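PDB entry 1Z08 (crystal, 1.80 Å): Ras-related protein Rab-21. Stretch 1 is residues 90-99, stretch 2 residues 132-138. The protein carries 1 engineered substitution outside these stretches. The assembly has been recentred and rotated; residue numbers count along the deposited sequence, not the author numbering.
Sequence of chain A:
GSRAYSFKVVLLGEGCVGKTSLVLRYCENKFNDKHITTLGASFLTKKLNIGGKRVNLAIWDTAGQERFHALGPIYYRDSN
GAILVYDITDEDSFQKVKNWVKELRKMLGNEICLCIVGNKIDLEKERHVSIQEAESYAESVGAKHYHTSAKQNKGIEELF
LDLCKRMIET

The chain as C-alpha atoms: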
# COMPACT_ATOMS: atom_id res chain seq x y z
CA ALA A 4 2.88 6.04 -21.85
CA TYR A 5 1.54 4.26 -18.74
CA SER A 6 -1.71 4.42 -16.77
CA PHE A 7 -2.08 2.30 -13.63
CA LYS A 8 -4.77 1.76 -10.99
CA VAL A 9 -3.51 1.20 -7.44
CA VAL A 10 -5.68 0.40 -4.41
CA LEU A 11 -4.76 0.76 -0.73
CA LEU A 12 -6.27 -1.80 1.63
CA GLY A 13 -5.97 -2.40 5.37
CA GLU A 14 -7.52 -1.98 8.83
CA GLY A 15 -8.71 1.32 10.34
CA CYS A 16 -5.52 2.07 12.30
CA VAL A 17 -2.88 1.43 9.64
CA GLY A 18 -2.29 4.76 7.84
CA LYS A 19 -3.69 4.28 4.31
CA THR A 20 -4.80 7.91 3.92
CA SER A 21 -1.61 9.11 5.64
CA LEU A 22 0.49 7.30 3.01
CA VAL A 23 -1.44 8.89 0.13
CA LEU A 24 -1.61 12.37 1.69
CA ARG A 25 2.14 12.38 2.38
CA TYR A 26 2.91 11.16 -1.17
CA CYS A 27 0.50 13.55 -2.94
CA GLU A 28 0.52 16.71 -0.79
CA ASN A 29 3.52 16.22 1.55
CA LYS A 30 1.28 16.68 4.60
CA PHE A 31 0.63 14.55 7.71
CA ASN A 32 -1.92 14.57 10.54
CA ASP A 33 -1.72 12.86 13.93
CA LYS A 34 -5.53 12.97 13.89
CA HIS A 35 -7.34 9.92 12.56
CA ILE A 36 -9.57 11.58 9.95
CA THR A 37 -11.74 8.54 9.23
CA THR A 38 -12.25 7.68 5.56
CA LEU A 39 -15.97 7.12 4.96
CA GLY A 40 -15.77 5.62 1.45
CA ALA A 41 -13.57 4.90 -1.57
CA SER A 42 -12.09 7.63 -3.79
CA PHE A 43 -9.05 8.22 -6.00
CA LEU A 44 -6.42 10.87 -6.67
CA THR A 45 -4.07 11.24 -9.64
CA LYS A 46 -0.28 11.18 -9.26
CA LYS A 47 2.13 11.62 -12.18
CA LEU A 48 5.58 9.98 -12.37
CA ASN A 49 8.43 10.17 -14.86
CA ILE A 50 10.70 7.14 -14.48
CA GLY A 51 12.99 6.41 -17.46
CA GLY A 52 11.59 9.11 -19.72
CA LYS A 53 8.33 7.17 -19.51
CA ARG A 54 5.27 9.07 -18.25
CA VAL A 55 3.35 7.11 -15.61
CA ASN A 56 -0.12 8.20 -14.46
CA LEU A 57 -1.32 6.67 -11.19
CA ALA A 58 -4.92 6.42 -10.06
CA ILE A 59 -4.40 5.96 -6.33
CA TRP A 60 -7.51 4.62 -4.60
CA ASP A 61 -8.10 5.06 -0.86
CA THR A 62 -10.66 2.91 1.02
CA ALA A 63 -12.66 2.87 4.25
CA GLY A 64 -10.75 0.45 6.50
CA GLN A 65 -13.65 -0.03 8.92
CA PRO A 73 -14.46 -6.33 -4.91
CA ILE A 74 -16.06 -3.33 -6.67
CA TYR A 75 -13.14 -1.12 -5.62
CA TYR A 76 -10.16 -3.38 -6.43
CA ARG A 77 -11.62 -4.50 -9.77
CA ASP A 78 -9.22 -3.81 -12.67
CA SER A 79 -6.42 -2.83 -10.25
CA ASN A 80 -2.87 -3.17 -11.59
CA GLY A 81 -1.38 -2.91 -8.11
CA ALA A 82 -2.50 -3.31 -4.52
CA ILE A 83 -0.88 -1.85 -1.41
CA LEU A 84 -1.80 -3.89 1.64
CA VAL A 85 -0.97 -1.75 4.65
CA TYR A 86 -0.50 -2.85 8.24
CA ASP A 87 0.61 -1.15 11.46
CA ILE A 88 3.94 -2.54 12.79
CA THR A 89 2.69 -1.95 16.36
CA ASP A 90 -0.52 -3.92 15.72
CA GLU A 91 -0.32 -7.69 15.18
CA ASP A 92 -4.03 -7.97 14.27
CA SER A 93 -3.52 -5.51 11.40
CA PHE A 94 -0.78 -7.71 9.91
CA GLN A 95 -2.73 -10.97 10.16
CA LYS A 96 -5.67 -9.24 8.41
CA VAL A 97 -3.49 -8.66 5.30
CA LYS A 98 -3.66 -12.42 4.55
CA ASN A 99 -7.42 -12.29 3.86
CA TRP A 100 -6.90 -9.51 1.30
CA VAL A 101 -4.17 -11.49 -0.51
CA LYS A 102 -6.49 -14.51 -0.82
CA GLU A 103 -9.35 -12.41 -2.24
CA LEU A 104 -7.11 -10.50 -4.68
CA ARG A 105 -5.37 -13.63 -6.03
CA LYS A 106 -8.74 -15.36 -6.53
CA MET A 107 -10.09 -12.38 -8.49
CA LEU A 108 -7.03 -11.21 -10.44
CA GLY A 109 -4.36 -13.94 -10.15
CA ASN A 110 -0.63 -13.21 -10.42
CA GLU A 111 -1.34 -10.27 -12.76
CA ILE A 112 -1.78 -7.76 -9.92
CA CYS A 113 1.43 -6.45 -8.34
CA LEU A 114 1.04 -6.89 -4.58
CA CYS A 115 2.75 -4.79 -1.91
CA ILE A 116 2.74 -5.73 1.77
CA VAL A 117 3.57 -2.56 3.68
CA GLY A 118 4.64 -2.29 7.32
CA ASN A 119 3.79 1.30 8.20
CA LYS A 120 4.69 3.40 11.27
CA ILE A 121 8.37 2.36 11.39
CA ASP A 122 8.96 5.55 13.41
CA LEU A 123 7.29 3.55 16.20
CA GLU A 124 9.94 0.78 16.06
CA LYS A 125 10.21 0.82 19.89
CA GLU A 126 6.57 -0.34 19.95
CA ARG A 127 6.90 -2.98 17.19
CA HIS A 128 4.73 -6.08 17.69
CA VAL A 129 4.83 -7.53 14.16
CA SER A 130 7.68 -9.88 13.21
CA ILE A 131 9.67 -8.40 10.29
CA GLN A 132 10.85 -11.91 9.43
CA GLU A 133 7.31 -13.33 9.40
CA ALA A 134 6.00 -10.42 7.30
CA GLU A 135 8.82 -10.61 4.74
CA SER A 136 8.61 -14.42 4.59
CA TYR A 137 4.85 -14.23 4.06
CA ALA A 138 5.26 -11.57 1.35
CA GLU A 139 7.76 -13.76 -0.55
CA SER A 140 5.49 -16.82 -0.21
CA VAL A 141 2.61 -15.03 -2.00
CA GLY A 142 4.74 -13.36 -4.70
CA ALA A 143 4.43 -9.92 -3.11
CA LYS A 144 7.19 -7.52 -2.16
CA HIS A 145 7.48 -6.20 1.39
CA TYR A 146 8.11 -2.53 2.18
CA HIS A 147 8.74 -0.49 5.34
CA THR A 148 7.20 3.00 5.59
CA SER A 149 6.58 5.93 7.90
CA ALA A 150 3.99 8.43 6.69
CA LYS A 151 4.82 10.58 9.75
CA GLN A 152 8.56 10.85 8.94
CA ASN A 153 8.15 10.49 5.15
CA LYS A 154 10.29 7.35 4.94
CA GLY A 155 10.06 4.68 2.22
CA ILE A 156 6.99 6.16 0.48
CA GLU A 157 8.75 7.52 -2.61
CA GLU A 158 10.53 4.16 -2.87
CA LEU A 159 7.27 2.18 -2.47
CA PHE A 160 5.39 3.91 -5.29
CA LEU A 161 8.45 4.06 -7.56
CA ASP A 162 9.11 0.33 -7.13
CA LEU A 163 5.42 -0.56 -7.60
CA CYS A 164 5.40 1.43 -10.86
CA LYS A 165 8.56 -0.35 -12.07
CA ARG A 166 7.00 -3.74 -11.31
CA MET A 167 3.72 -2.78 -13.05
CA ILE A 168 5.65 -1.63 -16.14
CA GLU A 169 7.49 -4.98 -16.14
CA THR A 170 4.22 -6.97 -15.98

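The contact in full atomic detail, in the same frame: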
# COMPACT_ATOMS: atom_id res chain seq x y z
N ASP A 90 0.75 -3.22 15.59
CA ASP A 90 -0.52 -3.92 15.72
C ASP A 90 -0.49 -5.26 14.99
O ASP A 90 -0.58 -5.31 13.76
CB ASP A 90 -1.66 -3.03 15.21
CG ASP A 90 -3.03 -3.57 15.59
OD1 ASP A 90 -3.50 -4.53 14.95
OD2 ASP A 90 -3.65 -3.02 16.53
N GLU A 91 -0.38 -6.35 15.76
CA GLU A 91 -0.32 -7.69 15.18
C GLU A 91 -1.58 -8.07 14.40
O GLU A 91 -1.49 -8.68 13.33
CB GLU A 91 -0.01 -8.74 16.26
CG GLU A 91 -0.16 -10.20 15.82
CD GLU A 91 0.91 -10.67 14.83
OE1 GLU A 91 1.76 -9.87 14.40
OE2 GLU A 91 0.88 -11.87 14.48
N ASP A 92 -2.74 -7.70 14.93
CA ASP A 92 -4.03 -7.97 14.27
C ASP A 92 -4.08 -7.39 12.86
O ASP A 92 -4.60 -8.03 11.93
CB ASP A 92 -5.19 -7.42 15.10
CG ASP A 92 -5.44 -8.21 16.37
OD1 ASP A 92 -4.82 -9.28 16.55
OD2 ASP A 92 -6.27 -7.75 17.19
N SER A 93 -3.52 -6.19 12.69
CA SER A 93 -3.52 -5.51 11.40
C SER A 93 -2.68 -6.26 10.37
O SER A 93 -3.02 -6.26 9.18
CB SER A 93 -3.06 -4.05 11.55
OG SER A 93 -1.65 -3.96 11.71
N PHE A 94 -1.59 -6.89 10.81
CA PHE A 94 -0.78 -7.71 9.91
C PHE A 94 -1.50 -8.98 9.48
O PHE A 94 -1.54 -9.31 8.30
CB PHE A 94 0.58 -8.07 10.50
CG PHE A 94 1.29 -9.15 9.73
CD1 PHE A 94 1.77 -8.90 8.44
CD2 PHE A 94 1.45 -10.42 10.27
CE1 PHE A 94 2.40 -9.90 7.71
CE2 PHE A 94 2.08 -11.43 9.54
CZ PHE A 94 2.56 -11.17 8.27
N GLN A 95 -2.06 -9.70 10.45
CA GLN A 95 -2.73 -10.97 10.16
C GLN A 95 -3.93 -10.78 9.22
O GLN A 95 -4.26 -11.68 8.45
CB GLN A 95 -3.12 -11.70 11.45
CG GLN A 95 -1.92 -12.12 12.33
CD GLN A 95 -0.96 -13.09 11.65
OE1 GLN A 95 -1.35 -13.86 10.76
NE2 GLN A 95 0.30 -13.07 12.06
N LYS A 96 -4.54 -9.60 9.28
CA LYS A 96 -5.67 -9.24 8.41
C LYS A 96 -5.28 -9.11 6.93
O LYS A 96 -6.12 -9.31 6.04
CB LYS A 96 -6.33 -7.96 8.90
N VAL A 97 -4.02 -8.78 6.66
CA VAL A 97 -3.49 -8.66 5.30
C VAL A 97 -3.67 -9.96 4.49
O VAL A 97 -3.93 -9.91 3.29
CB VAL A 97 -1.99 -8.22 5.32
CG1 VAL A 97 -1.30 -8.46 3.98
CG2 VAL A 97 -1.87 -6.75 5.72
N LYS A 98 -3.55 -11.10 5.17
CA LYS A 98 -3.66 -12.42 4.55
C LYS A 98 -4.99 -12.68 3.85
O LYS A 98 -5.04 -13.31 2.79
CB LYS A 98 -3.37 -13.52 5.57
CG LYS A 98 -1.98 -13.43 6.19
CD LYS A 98 -1.68 -14.64 7.04
CE LYS A 98 -0.30 -14.52 7.66
NZ LYS A 98 -0.03 -15.66 8.58
N ASN A 99 -6.08 -12.19 4.45
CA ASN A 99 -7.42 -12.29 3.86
C ASN A 99 -7.51 -11.53 2.54
O ASN A 99 -8.08 -12.04 1.56
CB ASN A 99 -8.47 -11.79 4.84
N GLN A 132 10.52 -10.67 10.10
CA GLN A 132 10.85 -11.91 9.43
C GLN A 132 9.61 -12.66 8.94
O GLN A 132 9.60 -13.17 7.82
CB GLN A 132 11.75 -12.79 10.31
CG GLN A 132 13.10 -12.14 10.61
CD GLN A 132 13.89 -11.81 9.36
OE1 GLN A 132 14.38 -12.70 8.67
NE2 GLN A 132 14.03 -10.52 9.07
N GLU A 133 8.58 -12.72 9.78
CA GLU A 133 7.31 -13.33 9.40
C GLU A 133 6.65 -12.59 8.24
O GLU A 133 6.17 -13.21 7.29
CB GLU A 133 6.35 -13.40 10.60
CG GLU A 133 5.00 -14.06 10.27
CD GLU A 133 4.02 -14.08 11.44
OE1 GLU A 133 4.35 -13.55 12.52
OE2 GLU A 133 2.91 -14.62 11.27
N ALA A 134 6.62 -11.26 8.33
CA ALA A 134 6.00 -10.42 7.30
C ALA A 134 6.70 -10.54 5.95
O ALA A 134 6.03 -10.69 4.92
CB ALA A 134 5.96 -8.96 7.75
N GLU A 135 8.03 -10.49 5.96
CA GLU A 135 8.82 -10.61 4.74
C GLU A 135 8.69 -12.00 4.14
O GLU A 135 8.49 -12.14 2.93
CB GLU A 135 10.29 -10.28 5.01
CG GLU A 135 10.56 -8.81 5.26
CD GLU A 135 12.03 -8.48 5.37
OE1 GLU A 135 12.86 -9.42 5.42
OE2 GLU A 135 12.36 -7.28 5.43
N SER A 136 8.79 -13.02 5.00
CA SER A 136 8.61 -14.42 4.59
C SER A 136 7.24 -14.62 3.95
O SER A 136 7.14 -15.22 2.87
CB SER A 136 8.78 -15.37 5.78
OG SER A 136 8.44 -16.70 5.41
N TYR A 137 6.19 -14.12 4.60
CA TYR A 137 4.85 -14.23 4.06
C TYR A 137 4.75 -13.55 2.69
O TYR A 137 4.23 -14.14 1.74
CB TYR A 137 3.78 -13.68 5.02
CG TYR A 137 2.41 -13.68 4.39
CD1 TYR A 137 1.71 -14.87 4.21
CD2 TYR A 137 1.83 -12.50 3.94
CE1 TYR A 137 0.46 -14.89 3.61
CE2 TYR A 137 0.57 -12.50 3.34
CZ TYR A 137 -0.10 -13.70 3.17
OH TYR A 137 -1.35 -13.71 2.58
N ALA A 138 5.25 -12.32 2.61
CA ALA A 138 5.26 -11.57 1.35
C ALA A 138 5.89 -12.38 0.22
O ALA A 138 5.29 -12.53 -0.85
CB ALA A 138 5.98 -10.24 1.53
O HOH W 1 4.10 -10.89 13.64
O HOH W 2 2.81 -13.82 14.67
O HOH W 3 2.51 -15.79 9.00

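The one direct hydrogen bond between the two helices runs from Gln-95 NE2 to Glu-133 OE2, 3.1 Å long with an N-H...acceptor angle of 159°. The CA-to-CB bond of Gln-95 points away from the other helix, yet its m, m side chain doubles back and brings the amide across. The same nitrogen donates to Glu-91 OE2, one turn earlier, at 2.8 Å. One amide thus serves two carboxylates and helps to offset a pairing of like charges, for Glu-91 OE2 and Glu-133 OE1 lie only 4.3 Å apart.

Two waters also join the acids. Water 1 lies 2.7 Å from Glu-91 OE1 and 2.9 Å from Glu-133 OE1; water 2 lies 2.8 Å from Glu-91 OE2 and 2.7 Å from Glu-133 OE1.

Lys-98 brings the positive charge, but indirectly. Its NZ stands 4.1 Å from Glu-133 OE2, beyond a salt bridge, and water 3, standing to one side, bridges them: its oxygen accepts from Lys-98 NZ at 2.6 Å and donates to Glu-133 OE2 at 2.6 Å. Lys-98 NZ also donates to Gln-95 OE1 at 3.1 Å, so the Gln-95 amide is used at both ends, its oxygen by the lysine and its nitrogen by the acids. Glu-133, extended in t, t, is the knob of this network, seated among Glu-91, Phe-94, Gln-95 and Lys-98.

Beside this network the aromatic side chains pack. Phe-94 is buried, with its CA-to-CB bond directed toward the other helix; it places CE1 3.7 Å from Ala-134 CB, and its CZ is equally close to Ala-134 CA. The ring thus touches both the methyl and the backbone carbon of Ala-134. Around the edge of the Phe-94 ring lie Glu-133 OE2, 3.7 Å from Phe-94 CE2, and Tyr-137 CB, 4.3 Å from Phe-94 CZ.

Tyr-137 has the largest area covered by the opposing stretch. Lys-98 lies over one face of its ring, with Lys-98 CG 4.0 Å from the centroid and 27° off the normal, a CH-pi contact; Tyr-137 OH reaches 3.3 Å from Lys-98 CA. Val-97 CG1 makes a looser contact with Tyr-137 CE2 at 4.5 Å.

The helix axes are nearly parallel, 8° apart, and approach no closer than 11.5 Å. At that spacing, long side chains and rings span most of the gap, and the contact buries a modest 328 Å². The rule to read here is economy: one acid is held by an amide reaching across and by a water-linked lysine, whose aliphatic stem meanwhile covers a tyrosine ring.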